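Probable tagatose 6-phosphate kinase (Sinorhizobium meliloti, PDB 3TXV) probably acts in carbohydrate metabolism, perhaps as a tagatose-6-phosphate kinase, and belongs to the GatZ/KbaZ-like family of tagatose-1,6-bisphosphate aldolase subunits. Local coordinates at residues S28-V33 with Y359-P364; C54-V57 with G62-G65; A299-D304 with Q348-Y353. All blocks are in the same frame, centred on the assembly; numbering follows the deposited sequence.

Contact 1 (S28-V33 with Y359-P364); sequences SAHPLV and YYWPHP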
ATOM      1  N   SER A  28       1.214  -1.731  -2.954  1.00 44.64           N
ATOM      2  CA  SER A  28       2.212  -1.175  -3.809  1.00 43.99           C
ATOM      3  C   SER A  28       1.786  -1.462  -5.242  1.00 43.16           C
ATOM      4  O   SER A  28       1.032  -2.396  -5.518  1.00 42.47           O
ATOM      5  CB  SER A  28       3.600  -1.724  -3.469  1.00 44.16           C
ATOM      6  OG  SER A  28       4.532  -0.651  -3.356  1.00 45.60           O
ATOM      7  N   ALA A  29       2.243  -0.607  -6.136  1.00 42.58           N
ATOM      8  CA  ALA A  29       1.945  -0.711  -7.534  1.00 42.14           C
ATOM      9  C   ALA A  29       3.089  -1.411  -8.211  1.00 42.12           C
ATOM     10  O   ALA A  29       2.967  -1.786  -9.377  1.00 42.97           O
ATOM     11  CB  ALA A  29       1.792   0.671  -8.120  1.00 42.11           C
ATOM     12  N   HIS A  30       4.202  -1.577  -7.493  1.00 41.65           N
ATOM     13  CA  HIS A  30       5.463  -1.968  -8.124  1.00 40.83           C
ATOM     14  C   HIS A  30       5.482  -3.447  -8.475  1.00 40.36           C
ATOM     15  O   HIS A  30       5.325  -4.277  -7.589  1.00 40.39           O
ATOM     16  CB  HIS A  30       6.679  -1.603  -7.247  1.00 40.70           C
ATOM     17  CG  HIS A  30       7.965  -1.561  -8.012  1.00 38.94           C
ATOM     18  ND1 HIS A  30       8.590  -2.698  -8.476  1.00 36.64           N
ATOM     19  CD2 HIS A  30       8.709  -0.518  -8.447  1.00 37.26           C
ATOM     20  CE1 HIS A  30       9.677  -2.358  -9.150  1.00 35.76           C
ATOM     21  NE2 HIS A  30       9.769  -1.042  -9.152  1.00 35.70           N
ATOM     22  N   PRO A  31       5.680  -3.775  -9.771  1.00 40.22           N
ATOM     23  CA  PRO A  31       5.782  -5.158 -10.293  1.00 40.04           C
ATOM     24  C   PRO A  31       6.649  -6.090  -9.438  1.00 40.64           C
ATOM     25  O   PRO A  31       6.230  -7.221  -9.158  1.00 41.28           O
ATOM     26  CB  PRO A  31       6.429  -4.980 -11.668  1.00 39.96           C
ATOM     27  CG  PRO A  31       6.592  -3.488 -11.886  1.00 40.10           C
ATOM     28  CD  PRO A  31       5.734  -2.789 -10.861  1.00 40.04           C
ATOM     29  N   LEU A  32       7.841  -5.640  -9.022  1.00 40.23           N
ATOM     30  CA  LEU A  32       8.686  -6.487  -8.202  1.00 39.76           C
ATOM     31  C   LEU A  32       8.166  -6.674  -6.796  1.00 39.49           C
ATOM     32  O   LEU A  32       8.356  -7.739  -6.223  1.00 39.73           O
ATOM     33  CB  LEU A  32      10.107  -5.992  -8.156  1.00 40.06           C
ATOM     34  CG  LEU A  32      10.873  -6.197  -9.450  1.00 42.59           C
ATOM     35  CD1 LEU A  32      12.065  -5.228  -9.489  1.00 45.10           C
ATOM     36  CD2 LEU A  32      11.335  -7.649  -9.603  1.00 44.06           C
ATOM     37  N   VAL A  33       7.519  -5.663  -6.219  1.00 39.20           N
ATOM     38  CA  VAL A  33       6.893  -5.869  -4.913  1.00 38.97           C
ATOM     39  C   VAL A  33       5.725  -6.873  -5.051  1.00 39.39           C
ATOM     40  O   VAL A  33       5.566  -7.766  -4.233  1.00 39.19           O
ATOM     41  CB  VAL A  33       6.418  -4.547  -4.221  1.00 39.04           C
ATOM     42  CG1 VAL A  33       5.661  -4.848  -2.901  1.00 37.98           C
ATOM     43  CG2 VAL A  33       7.575  -3.629  -3.957  1.00 37.52           C
ATOM     44  N   TYR A 359       6.790   7.097  -6.686  1.00 36.96           N
ATOM     45  CA  TYR A 359       5.938   7.552  -7.767  1.00 37.54           C
ATOM     46  C   TYR A 359       6.759   7.752  -9.048  1.00 37.64           C
ATOM     47  O   TYR A 359       6.188   7.880 -10.142  1.00 37.49           O
ATOM     48  CB  TYR A 359       5.163   8.813  -7.353  1.00 37.49           C
ATOM     49  CG  TYR A 359       4.212   8.551  -6.221  1.00 38.75           C
ATOM     50  CD1 TYR A 359       2.903   8.080  -6.464  1.00 40.14           C
ATOM     51  CD2 TYR A 359       4.614   8.732  -4.892  1.00 40.66           C
ATOM     52  CE1 TYR A 359       2.015   7.817  -5.409  1.00 40.01           C
ATOM     53  CE2 TYR A 359       3.728   8.474  -3.823  1.00 41.78           C
ATOM     54  CZ  TYR A 359       2.436   8.024  -4.097  1.00 42.01           C
ATOM     55  OH  TYR A 359       1.594   7.753  -3.051  1.00 44.74           O
ATOM     56  N   TYR A 360       8.090   7.724  -8.908  1.00 37.47           N
ATOM     57  CA  TYR A 360       8.995   7.976 -10.037  1.00 37.15           C
ATOM     58  C   TYR A 360       9.535   6.709 -10.682  1.00 36.79           C
ATOM     59  O   TYR A 360      10.035   6.748 -11.792  1.00 36.53           O
ATOM     60  CB  TYR A 360      10.121   8.922  -9.620  1.00 37.22           C
ATOM     61  CG  TYR A 360       9.577  10.259  -9.141  1.00 37.92           C
ATOM     62  CD1 TYR A 360       9.078  10.393  -7.876  1.00 37.31           C
ATOM     63  CD2 TYR A 360       9.529  11.376  -9.989  1.00 37.96           C
ATOM     64  CE1 TYR A 360       8.563  11.593  -7.459  1.00 39.80           C
ATOM     65  CE2 TYR A 360       9.029  12.586  -9.568  1.00 35.78           C
ATOM     66  CZ  TYR A 360       8.547  12.688  -8.300  1.00 38.62           C
ATOM     67  OH  TYR A 360       8.029  13.869  -7.814  1.00 40.96           O
ATOM     68  N   TRP A 361       9.404   5.572 -10.018  1.00 36.67           N
ATOM     69  CA  TRP A 361       9.768   4.317 -10.675  1.00 37.21           C
ATOM     70  C   TRP A 361       9.166   4.064 -12.095  1.00 38.54           C
ATOM     71  O   TRP A 361       9.776   3.348 -12.891  1.00 38.62           O
ATOM     72  CB  TRP A 361       9.582   3.137  -9.738  1.00 36.43           C
ATOM     73  CG  TRP A 361      10.470   3.239  -8.502  1.00 35.05           C
ATOM     74  CD1 TRP A 361      10.074   3.180  -7.193  1.00 32.55           C
ATOM     75  CD2 TRP A 361      11.887   3.434  -8.475  1.00 33.78           C
ATOM     76  NE1 TRP A 361      11.145   3.317  -6.368  1.00 32.41           N
ATOM     77  CE2 TRP A 361      12.275   3.472  -7.125  1.00 33.45           C
ATOM     78  CE3 TRP A 361      12.869   3.571  -9.466  1.00 32.76           C
ATOM     79  CZ2 TRP A 361      13.610   3.640  -6.731  1.00 34.77           C
ATOM     80  CZ3 TRP A 361      14.192   3.757  -9.073  1.00 32.67           C
ATOM     81  CH2 TRP A 361      14.552   3.783  -7.723  1.00 32.95           C
ATOM     82  N   PRO A 362       7.971   4.631 -12.407  1.00 39.65           N
ATOM     83  CA  PRO A 362       7.435   4.585 -13.793  1.00 40.35           C
ATOM     84  C   PRO A 362       7.871   5.684 -14.775  1.00 40.84           C
ATOM     85  O   PRO A 362       7.634   5.565 -15.961  1.00 40.60           O
ATOM     86  CB  PRO A 362       5.913   4.674 -13.583  1.00 40.46           C
ATOM     87  CG  PRO A 362       5.700   4.265 -12.123  1.00 40.37           C
ATOM     88  CD  PRO A 362       6.882   4.819 -11.426  1.00 39.64           C
ATOM     89  N   HIS A 363       8.481   6.753 -14.314  1.00 41.72           N
ATOM     90  CA  HIS A 363       8.871   7.766 -15.255  1.00 42.89           C
ATOM     91  C   HIS A 363       9.851   7.149 -16.229  1.00 43.60           C
ATOM     92  O   HIS A 363      10.825   6.550 -15.801  1.00 43.92           O
ATOM     93  CB  HIS A 363       9.528   8.954 -14.570  1.00 43.12           C
ATOM     94  CG  HIS A 363       9.999   9.997 -15.535  1.00 46.21           C
ATOM     95  ND1 HIS A 363      10.944   9.736 -16.511  1.00 47.35           N
ATOM     96  CD2 HIS A 363       9.630  11.289 -15.700  1.00 47.38           C
ATOM     97  CE1 HIS A 363      11.136  10.826 -17.231  1.00 47.89           C
ATOM     98  NE2 HIS A 363      10.354  11.782 -16.758  1.00 48.46           N
ATOM     99  N   PRO A 364       9.616   7.316 -17.548  1.00 44.44           N
ATOM    100  CA  PRO A 364      10.474   6.731 -18.588  1.00 44.63           C
ATOM    101  C   PRO A 364      11.997   6.814 -18.349  1.00 44.74           C
ATOM    102  O   PRO A 364      12.678   5.797 -18.538  1.00 45.25           O
ATOM    103  CB  PRO A 364      10.064   7.498 -19.870  1.00 44.39           C
ATOM    104  CG  PRO A 364       9.186   8.610 -19.404  1.00 44.45           C
ATOM    105  CD  PRO A 364       8.521   8.085 -18.166  1.00 44.29           C
TER
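H30 turns one edge of its imidazole toward the indole of W361. CD2 does the touching, 4.0 Å from W361 CB and about as far from CG and CD1 of its five-membered ring. The two planes stand at 84°, an offset edge-to-face pair with 5.5 Å between the centroid of the H30 ring and that of the W361 five-membered ring. The opposite side of the imidazole helps hold this orientation: with CG anti to the backbone N (chi1 -161°), ND1 swings back over its own chain and accepts L32 N at 3.1 Å, near the ring plane. An alanine here is likely to leave L32 N without its cap and the W361 ring without its edge-on neighbour. On the other side, W361 sits in a type I turn from Y360 to H363, closed by H363 N to Y360 O at 3.0 Å. Helix 290-310 lies against both partners, L296 touching H30 and R297 touching W361. H30 is thus the side-chain N-cap of helix 31-43, which follows the first strand of a parallel eight-stranded (beta/alpha) barrel, and W361 lies in the loop between helices 342-351 and 364-376, which come after the barrel.

Contact 2 (C54-V57 with G62-G65); sequences CNQV and GYTG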
ATOM      1  N   CYS A  54      -8.314   4.582  -4.950  1.00 44.70           N
ATOM      2  CA  CYS A  54      -9.186   5.364  -5.817  1.00 46.30           C
ATOM      3  C   CYS A  54      -8.405   6.150  -6.838  1.00 46.36           C
ATOM      4  O   CYS A  54      -8.583   5.953  -8.050  1.00 46.56           O
ATOM      5  CB  CYS A  54     -10.032   6.324  -4.970  1.00 46.60           C
ATOM      6  SG  CYS A  54      -9.050   7.470  -3.796  1.00 54.04           S
ATOM      7  N   ASN A  55      -7.542   7.033  -6.319  1.00 46.94           N
ATOM      8  CA  ASN A  55      -6.583   7.863  -7.079  1.00 47.33           C
ATOM      9  C   ASN A  55      -5.677   7.122  -8.056  1.00 47.04           C
ATOM     10  O   ASN A  55      -5.475   7.551  -9.186  1.00 47.09           O
ATOM     11  CB  ASN A  55      -5.679   8.586  -6.101  1.00 47.61           C
ATOM     12  CG  ASN A  55      -6.290   9.862  -5.545  1.00 50.22           C
ATOM     13  OD1 ASN A  55      -7.313  10.389  -6.017  1.00 50.06           O
ATOM     14  ND2 ASN A  55      -5.631  10.384  -4.523  1.00 54.50           N
ATOM     15  N   GLN A  56      -5.112   6.021  -7.584  1.00 47.00           N
ATOM     16  CA  GLN A  56      -4.165   5.229  -8.334  1.00 47.32           C
ATOM     17  C   GLN A  56      -4.838   4.641  -9.578  1.00 47.81           C
ATOM     18  O   GLN A  56      -4.268   4.705 -10.665  1.00 48.13           O
ATOM     19  CB  GLN A  56      -3.604   4.142  -7.393  1.00 47.16           C
ATOM     20  CG  GLN A  56      -2.465   3.261  -7.905  1.00 47.10           C
ATOM     21  CD  GLN A  56      -2.206   2.064  -6.969  1.00 48.19           C
ATOM     22  OE1 GLN A  56      -1.744   0.989  -7.401  1.00 47.88           O
ATOM     23  NE2 GLN A  56      -2.515   2.247  -5.682  1.00 46.60           N
ATOM     24  N   VAL A  57      -6.045   4.088  -9.425  1.00 48.07           N
ATOM     25  CA  VAL A  57      -6.706   3.370 -10.512  1.00 48.84           C
ATOM     26  C   VAL A  57      -8.216   3.533 -10.506  1.00 49.46           C
ATOM     27  O   VAL A  57      -8.871   3.221  -9.524  1.00 50.03           O
ATOM     28  CB  VAL A  57      -6.322   1.834 -10.578  1.00 49.31           C
ATOM     29  CG1 VAL A  57      -4.831   1.596 -10.228  1.00 48.76           C
ATOM     30  CG2 VAL A  57      -7.271   0.925  -9.749  1.00 48.15           C
ATOM     31  N   GLY A  62      -6.884   7.082 -13.527  1.00 53.37           N
ATOM     32  CA  GLY A  62      -6.182   7.521 -12.313  1.00 53.35           C
ATOM     33  C   GLY A  62      -4.942   8.306 -12.691  1.00 53.21           C
ATOM     34  O   GLY A  62      -4.949   9.014 -13.700  1.00 53.02           O
ATOM     35  N   TYR A  63      -3.878   8.184 -11.898  1.00 53.20           N
ATOM     36  CA  TYR A  63      -2.578   8.731 -12.314  1.00 53.25           C
ATOM     37  C   TYR A  63      -1.676   7.636 -12.906  1.00 53.25           C
ATOM     38  O   TYR A  63      -0.546   7.913 -13.255  1.00 53.59           O
ATOM     39  CB  TYR A  63      -1.857   9.527 -11.188  1.00 52.79           C
ATOM     40  CG  TYR A  63      -1.562   8.704  -9.958  1.00 53.00           C
ATOM     41  CD1 TYR A  63      -0.500   7.774  -9.933  1.00 52.66           C
ATOM     42  CD2 TYR A  63      -2.355   8.818  -8.825  1.00 52.19           C
ATOM     43  CE1 TYR A  63      -0.247   6.985  -8.804  1.00 50.78           C
ATOM     44  CE2 TYR A  63      -2.103   8.036  -7.694  1.00 50.84           C
ATOM     45  CZ  TYR A  63      -1.062   7.121  -7.694  1.00 50.19           C
ATOM     46  OH  TYR A  63      -0.852   6.354  -6.567  1.00 49.84           O
ATOM     47  N   THR A  64      -2.160   6.406 -13.035  1.00 53.18           N
ATOM     48  CA  THR A  64      -1.317   5.395 -13.662  1.00 53.76           C
ATOM     49  C   THR A  64      -1.722   5.004 -15.088  1.00 54.05           C
ATOM     50  O   THR A  64      -0.978   4.316 -15.766  1.00 53.76           O
ATOM     51  CB  THR A  64      -1.204   4.100 -12.839  1.00 54.15           C
ATOM     52  OG1 THR A  64      -2.385   3.305 -13.026  1.00 54.55           O
ATOM     53  CG2 THR A  64      -0.942   4.380 -11.339  1.00 54.00           C
ATOM     54  N   GLY A  65      -2.898   5.425 -15.547  1.00 54.67           N
ATOM     55  CA  GLY A  65      -3.407   4.973 -16.861  1.00 54.87           C
ATOM     56  C   GLY A  65      -4.070   3.595 -16.778  1.00 54.80           C
ATOM     57  O   GLY A  65      -4.319   2.933 -17.797  1.00 54.86           O
TER
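N55 O accepts the amide of Y63 at 3.2 Å from Y63 N; the donor lies in the carbonyl plane, at a C=O...N angle of 158°. One residue on, Q56 O faces T64 OG1 in a weak bond, so successive carbonyls of the first segment receive successive residues of the second. The Y63 ring folds back over the chain that its own amide binds: its CG sits between the backbone N and the carbonyl carbon (chi1 60°), which lays one ring face on Q56 CA, a CH-pi contact 4.0 Å from CA to the ring centroid. Further along, Q56 CB lies 3.6 Å from Y63 OH. T64 CG2 packs at 3.9 Å against Q56 CG. G62, at a positive phi of 66° that favours glycine, passes beside N55 O. N58, between the segments, bonds to C54 O and more weakly to G62 N, while Y120 OH holds V57 O. This is the loop from strand 48-53 to helix 68-81, a beta-alpha connection at the C-terminal ends of the barrel strands. Both bonds between the segments end on backbone carbonyls, one from an amide and a weak one from a hydroxyl, so the main chain supplies the acceptors and Y63 adds a CH-pi contact.

Contact 3 (A299-D304 with Q348-Y353); sequences ALYGLD and QRHFSY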
ATOM      1  N   ALA A 299      17.815  -1.721  -2.076  1.00 30.42           N
ATOM      2  CA  ALA A 299      18.445  -2.788  -2.849  1.00 30.98           C
ATOM      3  C   ALA A 299      18.927  -2.242  -4.193  1.00 31.29           C
ATOM      4  O   ALA A 299      20.092  -2.458  -4.592  1.00 30.98           O
ATOM      5  CB  ALA A 299      17.476  -3.963  -3.054  1.00 31.11           C
ATOM      6  N   LEU A 300      18.044  -1.518  -4.880  1.00 30.93           N
ATOM      7  CA  LEU A 300      18.419  -0.969  -6.161  1.00 31.25           C
ATOM      8  C   LEU A 300      19.604  -0.013  -5.998  1.00 31.61           C
ATOM      9  O   LEU A 300      20.527  -0.061  -6.794  1.00 32.49           O
ATOM     10  CB  LEU A 300      17.230  -0.335  -6.877  1.00 31.02           C
ATOM     11  CG  LEU A 300      16.177  -1.297  -7.451  1.00 30.48           C
ATOM     12  CD1 LEU A 300      15.017  -0.487  -7.933  1.00 28.53           C
ATOM     13  CD2 LEU A 300      16.688  -2.177  -8.603  1.00 28.08           C
ATOM     14  N   TYR A 301      19.627   0.781  -4.933  1.00 31.82           N
ATOM     15  CA  TYR A 301      20.743   1.718  -4.716  1.00 32.09           C
ATOM     16  C   TYR A 301      22.045   1.023  -4.324  1.00 31.47           C
ATOM     17  O   TYR A 301      23.094   1.396  -4.818  1.00 31.44           O
ATOM     18  CB  TYR A 301      20.386   2.820  -3.703  1.00 32.68           C
ATOM     19  CG  TYR A 301      19.628   4.018  -4.270  1.00 33.13           C
ATOM     20  CD1 TYR A 301      19.010   3.956  -5.506  1.00 32.39           C
ATOM     21  CD2 TYR A 301      19.512   5.202  -3.533  1.00 35.40           C
ATOM     22  CE1 TYR A 301      18.316   5.020  -6.012  1.00 34.26           C
ATOM     23  CE2 TYR A 301      18.811   6.296  -4.037  1.00 36.24           C
ATOM     24  CZ  TYR A 301      18.215   6.198  -5.285  1.00 37.77           C
ATOM     25  OH  TYR A 301      17.505   7.276  -5.820  1.00 40.80           O
ATOM     26  N   GLY A 302      21.979   0.028  -3.441  1.00 31.06           N
ATOM     27  CA  GLY A 302      23.074  -0.963  -3.284  1.00 31.04           C
ATOM     28  C   GLY A 302      23.606  -1.535  -4.606  1.00 31.00           C
ATOM     29  O   GLY A 302      24.810  -1.429  -4.931  1.00 29.72           O
ATOM     30  N   LEU A 303      22.691  -2.089  -5.402  1.00 31.09           N
ATOM     31  CA  LEU A 303      23.052  -2.614  -6.727  1.00 31.35           C
ATOM     32  C   LEU A 303      23.633  -1.523  -7.613  1.00 31.89           C
ATOM     33  O   LEU A 303      24.564  -1.755  -8.387  1.00 31.97           O
ATOM     34  CB  LEU A 303      21.859  -3.281  -7.410  1.00 30.65           C
ATOM     35  CG  LEU A 303      21.423  -4.544  -6.689  1.00 29.83           C
ATOM     36  CD1 LEU A 303      20.160  -5.155  -7.275  1.00 31.79           C
ATOM     37  CD2 LEU A 303      22.546  -5.496  -6.722  1.00 28.53           C
ATOM     38  N   ASP A 304      23.085  -0.324  -7.499  1.00 32.36           N
ATOM     39  CA  ASP A 304      23.648   0.790  -8.217  1.00 32.80           C
ATOM     40  C   ASP A 304      25.126   0.951  -7.853  1.00 32.75           C
ATOM     41  O   ASP A 304      25.961   1.053  -8.758  1.00 32.56           O
ATOM     42  CB  ASP A 304      22.859   2.051  -7.937  1.00 33.24           C
ATOM     43  CG  ASP A 304      23.287   3.211  -8.802  1.00 35.67           C
ATOM     44  OD1 ASP A 304      23.521   2.999 -10.016  1.00 38.30           O
ATOM     45  OD2 ASP A 304      23.380   4.340  -8.256  1.00 37.80           O
ATOM     46  N   GLN A 348      16.157  13.885   1.703  1.00 34.68           N
ATOM     47  CA  GLN A 348      14.841  13.299   1.768  1.00 34.54           C
ATOM     48  C   GLN A 348      14.260  12.781   0.473  1.00 33.98           C
ATOM     49  O   GLN A 348      13.381  11.914   0.496  1.00 33.82           O
ATOM     50  CB  GLN A 348      13.864  14.251   2.418  1.00 34.63           C
ATOM     51  CG  GLN A 348      13.424  13.715   3.722  1.00 38.48           C
ATOM     52  CD  GLN A 348      14.229  14.261   4.826  1.00 44.16           C
ATOM     53  OE1 GLN A 348      14.499  15.463   4.838  1.00 49.22           O
ATOM     54  NE2 GLN A 348      14.620  13.413   5.782  1.00 44.35           N
ATOM     55  N   ARG A 349      14.710  13.310  -0.654  1.00 33.69           N
ATOM     56  CA  ARG A 349      14.262  12.763  -1.920  1.00 33.57           C
ATOM     57  C   ARG A 349      14.622  11.277  -2.024  1.00 33.50           C
ATOM     58  O   ARG A 349      13.868  10.495  -2.616  1.00 33.69           O
ATOM     59  CB  ARG A 349      14.834  13.543  -3.089  1.00 33.46           C
ATOM     60  CG  ARG A 349      13.977  14.689  -3.499  1.00 34.08           C
ATOM     61  CD  ARG A 349      14.372  15.262  -4.845  1.00 34.97           C
ATOM     62  NE  ARG A 349      15.714  15.838  -4.878  1.00 35.41           N
ATOM     63  CZ  ARG A 349      16.051  16.991  -4.310  1.00 35.43           C
ATOM     64  NH1 ARG A 349      15.142  17.684  -3.633  1.00 33.02           N
ATOM     65  NH2 ARG A 349      17.309  17.437  -4.410  1.00 34.50           N
ATOM     66  N   HIS A 350      15.745  10.891  -1.418  1.00 32.69           N
ATOM     67  CA  HIS A 350      16.243   9.519  -1.510  1.00 32.35           C
ATOM     68  C   HIS A 350      15.968   8.697  -0.252  1.00 32.34           C
ATOM     69  O   HIS A 350      15.707   7.473  -0.319  1.00 31.58           O
ATOM     70  CB  HIS A 350      17.760   9.519  -1.852  1.00 32.30           C
ATOM     71  CG  HIS A 350      18.084  10.317  -3.067  1.00 31.39           C
ATOM     72  ND1 HIS A 350      17.976   9.806  -4.340  1.00 33.07           N
ATOM     73  CD2 HIS A 350      18.427  11.615  -3.213  1.00 33.08           C
ATOM     74  CE1 HIS A 350      18.262  10.744  -5.222  1.00 32.37           C
ATOM     75  NE2 HIS A 350      18.546  11.853  -4.562  1.00 34.42           N
ATOM     76  N   PHE A 351      16.016   9.360   0.901  1.00 32.36           N
ATOM     77  CA  PHE A 351      16.144   8.590   2.122  1.00 32.48           C
ATOM     78  C   PHE A 351      14.970   8.554   3.052  1.00 32.65           C
ATOM     79  O   PHE A 351      14.896   7.682   3.913  1.00 33.08           O
ATOM     80  CB  PHE A 351      17.438   8.930   2.815  1.00 32.22           C
ATOM     81  CG  PHE A 351      18.624   8.576   1.987  1.00 33.14           C
ATOM     82  CD1 PHE A 351      18.943   7.226   1.755  1.00 32.70           C
ATOM     83  CD2 PHE A 351      19.393   9.554   1.389  1.00 32.31           C
ATOM     84  CE1 PHE A 351      20.019   6.859   0.966  1.00 30.09           C
ATOM     85  CE2 PHE A 351      20.501   9.179   0.585  1.00 32.71           C
ATOM     86  CZ  PHE A 351      20.803   7.835   0.387  1.00 30.38           C
ATOM     87  N   SER A 352      14.019   9.446   2.851  1.00 32.47           N
ATOM     88  CA  SER A 352      12.950   9.567   3.810  1.00 32.57           C
ATOM     89  C   SER A 352      12.028   8.379   3.749  1.00 32.46           C
ATOM     90  O   SER A 352      11.783   7.823   2.673  1.00 33.16           O
ATOM     91  CB  SER A 352      12.138  10.820   3.549  1.00 32.61           C
ATOM     92  OG  SER A 352      10.751  10.534   3.682  1.00 33.93           O
ATOM     93  N   TYR A 353      11.500   8.040   4.920  1.00 32.41           N
ATOM     94  CA  TYR A 353      10.479   7.024   5.121  1.00 32.14           C
ATOM     95  C   TYR A 353       9.164   7.299   4.380  1.00 31.91           C
ATOM     96  O   TYR A 353       8.380   6.376   4.202  1.00 32.04           O
ATOM     97  CB  TYR A 353      10.145   6.950   6.619  1.00 32.73           C
ATOM     98  CG  TYR A 353      11.123   6.236   7.535  1.00 32.93           C
ATOM     99  CD1 TYR A 353      11.705   5.018   7.167  1.00 34.66           C
ATOM    100  CD2 TYR A 353      11.404   6.747   8.802  1.00 33.75           C
ATOM    101  CE1 TYR A 353      12.563   4.332   8.024  1.00 34.87           C
ATOM    102  CE2 TYR A 353      12.260   6.083   9.683  1.00 35.00           C
ATOM    103  CZ  TYR A 353      12.847   4.877   9.282  1.00 37.17           C
ATOM    104  OH  TYR A 353      13.715   4.210  10.134  1.00 39.18           O
TER
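Segment 299-304 of helix 290-310 and segment 348-353 at the end of helix 342-351 come nearest at Y301 and H350, whose CA atoms are 9.6 Å apart, too far for the backbones to meet, and long side chains bridge the gap. Y301 points its phenol toward the other segment, and its OH reaches H350 ND1 at 3.0 Å in a bond between two buried residues; either could be the donor. The bond lies near the plane of both rings, hydroxyl and nitrogen meeting at the rims. Neither ring covers the other: the centroids are 5.8 Å apart and the planes turned by 45°. Beside the polar link, Y301 CE2 lies 3.6 Å from ND1 and 4.0 Å from CB of H350, so the CE2 corner of the phenol, ortho to the hydroxyl, comes beside the imidazole where CB joins it. H350 points there because CG stands anti to its carbonyl carbon (chi1 -54°). F351 places one ring face, near its rim, over H350 CB. In the fold, helix 290-310 follows strand 283-288, the last of the (beta/alpha)8 barrel, while helix 342-351 belongs to the helices that come after it. Helix 319-329 lines the junction, T323 touching Y301 and E324 touching H350; E324 also forms a salt bridge with R349. Further along helix 290-310, D304 binds R315 in a salt bridge and takes the backbone amides of L319 and A320.

Contact 3 is the buried one of the three; contacts 1 and 2 are partly buried. Contacts 1 and 3 both join the barrel to the helices after it, and helix 290-310 is common to both, as a neighbour in the first and a partner in the second. Their centres are 14 Å apart. Each rests on a histidine-aromatic pair, but contact 1 sets a carbon edge of H30 against W361 in an edge-to-face pair, whereas contact 3 is a hydrogen bond between rims. Contact 2 is local, folding a single loop on itself through main-chain carbonyls. It still touches contact 1, Y63 OH lying 3.4 Å from Y359 CE1, while contact 3 stays about 14 Å from it at the nearest atoms.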